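Local coordinates for putative sugar binding protein (Salmonella enterica subsp. enterica serovar Typhimurium, PDB 3KNZ) that probably binds phosphosugars or related carbohydrate derivatives through its SIS fold, consistent with a possible role in amino-sugar metabolism, at residues A65-C76 against V166-A177. Sequence-based numbering, arbitrary orientation.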
loop_
_atom_site.group_PDB
_atom_site.type_symbol
_atom_site.label_atom_id
_atom_site.label_comp_id
_atom_site.label_asym_id
_atom_site.label_seq_id
_atom_site.Cartn_x
_atom_site.Cartn_y
_atom_site.Cartn_z
ATOM N N ALA A 65 2.054 6.959 -9.835
ATOM C CA ALA A 65 0.736 7.395 -9.372
ATOM C C ALA A 65 0.851 8.010 -7.987
ATOM O O ALA A 65 0.298 9.078 -7.724
ATOM C CB ALA A 65 -0.247 6.229 -9.351
ATOM N N LEU A 66 1.569 7.345 -7.089
ATOM C CA LEU A 66 1.744 7.889 -5.743
ATOM C C LEU A 66 2.374 9.287 -5.810
ATOM O O LEU A 66 1.904 10.231 -5.161
ATOM C CB LEU A 66 2.602 6.956 -4.877
ATOM C CG LEU A 66 1.965 5.618 -4.471
ATOM C CD1 LEU A 66 2.994 4.698 -3.822
ATOM C CD2 LEU A 66 0.766 5.848 -3.549
ATOM N N THR A 67 3.421 9.407 -6.622
ATOM C CA THR A 67 4.170 10.653 -6.777
ATOM C C THR A 67 3.329 11.837 -7.293
ATOM O O THR A 67 3.513 12.971 -6.844
ATOM C CB THR A 67 5.404 10.407 -7.687
ATOM O OG1 THR A 67 6.338 9.567 -6.993
ATOM C CG2 THR A 67 6.098 11.712 -8.067
ATOM N N ALA A 68 2.397 11.569 -8.203
ATOM C CA ALA A 68 1.553 12.622 -8.791
ATOM C C ALA A 68 0.199 12.848 -8.095
ATOM O O ALA A 68 -0.527 13.784 -8.440
ATOM C CB ALA A 68 1.318 12.318 -10.291
ATOM N N ARG A 69 -0.141 12.013 -7.119
ATOM C CA ARG A 69 -1.454 12.106 -6.473
ATOM C C ARG A 69 -1.845 13.530 -6.045
ATOM O O ARG A 69 -2.869 14.058 -6.486
ATOM C CB ARG A 69 -1.542 11.145 -5.276
ATOM C CG ARG A 69 -2.965 10.980 -4.710
ATOM C CD ARG A 69 -3.023 9.958 -3.569
ATOM N NE ARG A 69 -2.380 10.452 -2.351
ATOM C CZ ARG A 69 -3.025 11.041 -1.342
ATOM N NH1 ARG A 69 -4.342 11.204 -1.382
ATOM N NH2 ARG A 69 -2.359 11.463 -0.274
ATOM N N THR A 70 -1.032 14.144 -5.189
ATOM C CA THR A 70 -1.322 15.490 -4.685
ATOM C C THR A 70 -1.541 16.513 -5.792
ATOM O O THR A 70 -2.505 17.263 -5.764
ATOM C CB THR A 70 -0.184 16.005 -3.802
ATOM O OG1 THR A 70 -0.029 15.129 -2.684
ATOM C CG2 THR A 70 -0.480 17.417 -3.311
ATOM N N PHE A 71 -0.633 16.538 -6.759
ATOM C CA PHE A 71 -0.709 17.488 -7.856
ATOM C C PHE A 71 -2.012 17.295 -8.601
ATOM O O PHE A 71 -2.661 18.262 -8.985
ATOM C CB PHE A 71 0.482 17.308 -8.807
ATOM C CG PHE A 71 0.617 18.410 -9.819
ATOM C CD1 PHE A 71 1.189 19.620 -9.462
ATOM C CD2 PHE A 71 0.178 18.240 -11.116
ATOM C CE1 PHE A 71 1.319 20.637 -10.369
ATOM C CE2 PHE A 71 0.302 19.256 -12.036
ATOM C CZ PHE A 71 0.872 20.459 -11.661
HETATM N N MSE A 72 -2.409 16.042 -8.786
HETATM C CA MSE A 72 -3.650 15.762 -9.489
HETATM C C MSE A 72 -4.885 16.173 -8.710
HETATM O O MSE A 72 -5.833 16.701 -9.292
HETATM C CB MSE A 72 -3.761 14.292 -9.848
HETATM C CG MSE A 72 -2.724 13.839 -10.838
HETATM SE SE MSE A 72 -3.560 12.622 -12.099
HETATM C CE MSE A 72 -4.914 13.830 -12.783
ATOM N N GLN A 73 -4.889 15.914 -7.405
ATOM C CA GLN A 73 -6.023 16.298 -6.571
ATOM C C GLN A 73 -6.277 17.776 -6.687
ATOM O O GLN A 73 -7.394 18.206 -6.930
ATOM C CB GLN A 73 -5.748 16.036 -5.099
ATOM C CG GLN A 73 -5.792 14.615 -4.656
ATOM C CD GLN A 73 -5.508 14.507 -3.176
ATOM O OE1 GLN A 73 -6.384 14.133 -2.393
ATOM N NE2 GLN A 73 -4.298 14.887 -2.776
ATOM N N ARG A 74 -5.217 18.545 -6.497
ATOM C CA ARG A 74 -5.302 19.994 -6.503
ATOM C C ARG A 74 -5.872 20.545 -7.802
ATOM O O ARG A 74 -6.863 21.276 -7.792
ATOM C CB ARG A 74 -3.913 20.586 -6.252
ATOM C CG ARG A 74 -3.883 22.090 -6.031
ATOM C CD ARG A 74 -2.466 22.534 -5.752
ATOM N NE ARG A 74 -1.932 21.825 -4.599
ATOM C CZ ARG A 74 -0.639 21.624 -4.369
ATOM N NH1 ARG A 74 0.277 22.053 -5.232
ATOM N NH2 ARG A 74 -0.254 20.962 -3.285
ATOM N N TRP A 75 -5.265 20.162 -8.920
ATOM C CA TRP A 75 -5.652 20.715 -10.212
ATOM C C TRP A 75 -6.866 20.079 -10.874
ATOM O O TRP A 75 -7.480 20.690 -11.745
ATOM C CB TRP A 75 -4.444 20.749 -11.142
ATOM C CG TRP A 75 -3.426 21.728 -10.644
ATOM C CD1 TRP A 75 -2.190 21.451 -10.142
ATOM C CD2 TRP A 75 -3.588 23.151 -10.542
ATOM N NE1 TRP A 75 -1.561 22.615 -9.763
ATOM C CE2 TRP A 75 -2.399 23.669 -9.999
ATOM C CE3 TRP A 75 -4.619 24.038 -10.880
ATOM C CZ2 TRP A 75 -2.211 25.027 -9.785
ATOM C CZ3 TRP A 75 -4.432 25.385 -10.663
ATOM C CH2 TRP A 75 -3.239 25.867 -10.121
ATOM N N CYS A 76 -7.219 18.866 -10.469
ATOM C CA CYS A 76 -8.438 18.233 -10.968
ATOM C C CYS A 76 -9.601 18.655 -10.080
ATOM O O CYS A 76 -10.750 18.634 -10.501
ATOM C CB CYS A 76 -8.314 16.714 -10.976
ATOM S SG CYS A 76 -7.100 16.086 -12.152
ATOM N N VAL A 166 5.072 10.285 -14.559
ATOM C CA VAL A 166 4.697 11.291 -13.579
ATOM C C VAL A 166 4.351 12.588 -14.299
ATOM O O VAL A 166 3.381 13.250 -13.945
ATOM C CB VAL A 166 5.816 11.544 -12.536
ATOM C CG1 VAL A 166 5.478 12.773 -11.667
ATOM C CG2 VAL A 166 6.043 10.283 -11.673
ATOM N N LEU A 167 5.125 12.951 -15.317
ATOM C CA LEU A 167 4.832 14.178 -16.060
ATOM C C LEU A 167 3.517 14.050 -16.836
ATOM O O LEU A 167 2.707 14.981 -16.854
ATOM C CB LEU A 167 5.981 14.551 -16.998
ATOM C CG LEU A 167 5.735 15.819 -17.822
ATOM C CD1 LEU A 167 5.343 16.984 -16.919
ATOM C CD2 LEU A 167 6.951 16.168 -18.688
ATOM N N ASN A 168 3.312 12.893 -17.459
ATOM C CA ASN A 168 2.087 12.615 -18.213
ATOM C C ASN A 168 0.866 12.846 -17.313
ATOM O O ASN A 168 -0.049 13.582 -17.676
ATOM C CB ASN A 168 2.098 11.172 -18.743
ATOM C CG ASN A 168 1.265 10.997 -19.996
ATOM O OD1 ASN A 168 1.424 11.739 -20.961
ATOM N ND2 ASN A 168 0.407 9.985 -20.005
ATOM N N LEU A 169 0.870 12.231 -16.130
ATOM C CA LEU A 169 -0.211 12.399 -15.144
ATOM C C LEU A 169 -0.439 13.857 -14.746
ATOM O O LEU A 169 -1.580 14.290 -14.571
ATOM C CB LEU A 169 0.090 11.592 -13.880
ATOM C CG LEU A 169 -0.121 10.083 -13.926
ATOM C CD1 LEU A 169 0.726 9.378 -12.882
ATOM C CD2 LEU A 169 -1.606 9.734 -13.766
HETATM N N MSE A 170 0.650 14.605 -14.579
HETATM C CA MSE A 170 0.564 16.023 -14.196
HETATM C C MSE A 170 -0.017 16.884 -15.315
HETATM O O MSE A 170 -0.759 17.840 -15.056
HETATM C CB MSE A 170 1.932 16.554 -13.761
HETATM C CG MSE A 170 2.397 16.013 -12.413
HETATM SE SE MSE A 170 4.123 16.690 -11.899
HETATM C CE MSE A 170 4.182 16.052 -10.062
ATOM N N LEU A 171 0.314 16.549 -16.560
ATOM C CA LEU A 171 -0.240 17.281 -17.698
ATOM C C LEU A 171 -1.746 17.019 -17.824
ATOM O O LEU A 171 -2.500 17.901 -18.234
ATOM C CB LEU A 171 0.491 16.927 -18.997
ATOM C CG LEU A 171 1.966 17.341 -19.041
ATOM C CD1 LEU A 171 2.573 16.913 -20.373
ATOM C CD2 LEU A 171 2.156 18.842 -18.785
ATOM N N LEU A 172 -2.188 15.814 -17.477
ATOM C CA LEU A 172 -3.617 15.531 -17.516
ATOM C C LEU A 172 -4.335 16.465 -16.535
ATOM O O LEU A 172 -5.352 17.069 -16.881
ATOM C CB LEU A 172 -3.908 14.064 -17.190
ATOM C CG LEU A 172 -5.393 13.676 -17.129
ATOM C CD1 LEU A 172 -6.118 14.080 -18.404
ATOM C CD2 LEU A 172 -5.567 12.183 -16.866
ATOM N N ALA A 173 -3.784 16.599 -15.328
ATOM C CA ALA A 173 -4.350 17.465 -14.290
ATOM C C ALA A 173 -4.463 18.911 -14.764
ATOM O O ALA A 173 -5.447 19.596 -14.465
ATOM C CB ALA A 173 -3.511 17.389 -13.018
ATOM N N LEU A 174 -3.447 19.379 -15.488
ATOM C CA LEU A 174 -3.454 20.735 -16.048
ATOM C C LEU A 174 -4.507 20.871 -17.139
ATOM O O LEU A 174 -5.098 21.946 -17.309
ATOM C CB LEU A 174 -2.067 21.125 -16.571
ATOM C CG LEU A 174 -1.139 21.795 -15.548
ATOM C CD1 LEU A 174 -1.366 21.292 -14.131
ATOM C CD2 LEU A 174 0.326 21.667 -15.964
ATOM N N ALA A 175 -4.741 19.783 -17.873
ATOM C CA ALA A 175 -5.758 19.775 -18.918
ATOM C C ALA A 175 -7.145 19.877 -18.276
ATOM O O ALA A 175 -8.001 20.621 -18.757
ATOM C CB ALA A 175 -5.648 18.521 -19.773
ATOM N N VAL A 176 -7.359 19.146 -17.181
ATOM C CA VAL A 176 -8.640 19.189 -16.479
ATOM C C VAL A 176 -8.880 20.579 -15.887
ATOM O O VAL A 176 -9.989 21.117 -15.976
ATOM C CB VAL A 176 -8.734 18.107 -15.366
ATOM C CG1 VAL A 176 -9.957 18.340 -14.478
ATOM C CG2 VAL A 176 -8.758 16.704 -15.982
ATOM N N ALA A 177 -7.837 21.162 -15.294
ATOM C CA ALA A 177 -7.947 22.508 -14.714
ATOM C C ALA A 177 -8.253 23.538 -15.811
ATOM O O ALA A 177 -9.009 24.489 -15.591
ATOM C CB ALA A 177 -6.673 22.881 -13.945
#
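Ala173 presses its methyl into a hollow formed by Phe71, Met72, Trp75 and Cys76, the centre of an apolar, nearly parallel packing of two helices in the N-terminal half of the chain. The segment axes diverge by just 9° and approach to 8.1 Å, a spacing that small residues permit: Ala68 CB rests against Leu169 CB at 3.9 Å, and Ala173 draws close to the Met72 backbone. No hydrogen bond joins the two segments; they meet through apolar packing. Phe71 points toward the partner helix and, with CG anti to the backbone N (chi1 -169°), lays its ring across the base of Met170. That selenomethionine runs extended beyond CG and brings SE over one ring face, 4.5 Å from the centroid, a Met-aromatic contact, while Trp75 CD1 covers the opposite face. Both segments belong to the SIS domain, an alpha-beta-alpha sandwich around a parallel five-stranded sheet. Helix 59-76 also packs on strand 80-83, whereas helix 161-179 is backed by helix 36-47, and Arg74 forms salt bridges with Asp323 and with Glu91 of the second subunit. Farther along, Leu174 serves two aromatic residues with one methyl: its CD1 sits over the five-membered ring of Trp75, 4.3 Å from the centroid, in a CH-pi contact, and also touches the end of Phe71. On the other flank of Ala173, Met72, also a selenomethionine, is bent at chi2 and chi3; the last bend (59°) turns CE to 3.8 Å from Ala173 CB, while SE lies beside Leu169 CD2. Cys76 continues this flank, its SG 3.7 Å from Ala173 CA and its backbone against Val176 CG1. At the opposite end of the interface, Thr67 turns its methyl CG2 onto Val166 CG1, 3.8 Å away, while its hydroxyl OG1 hydrogen-bonds Tyr162.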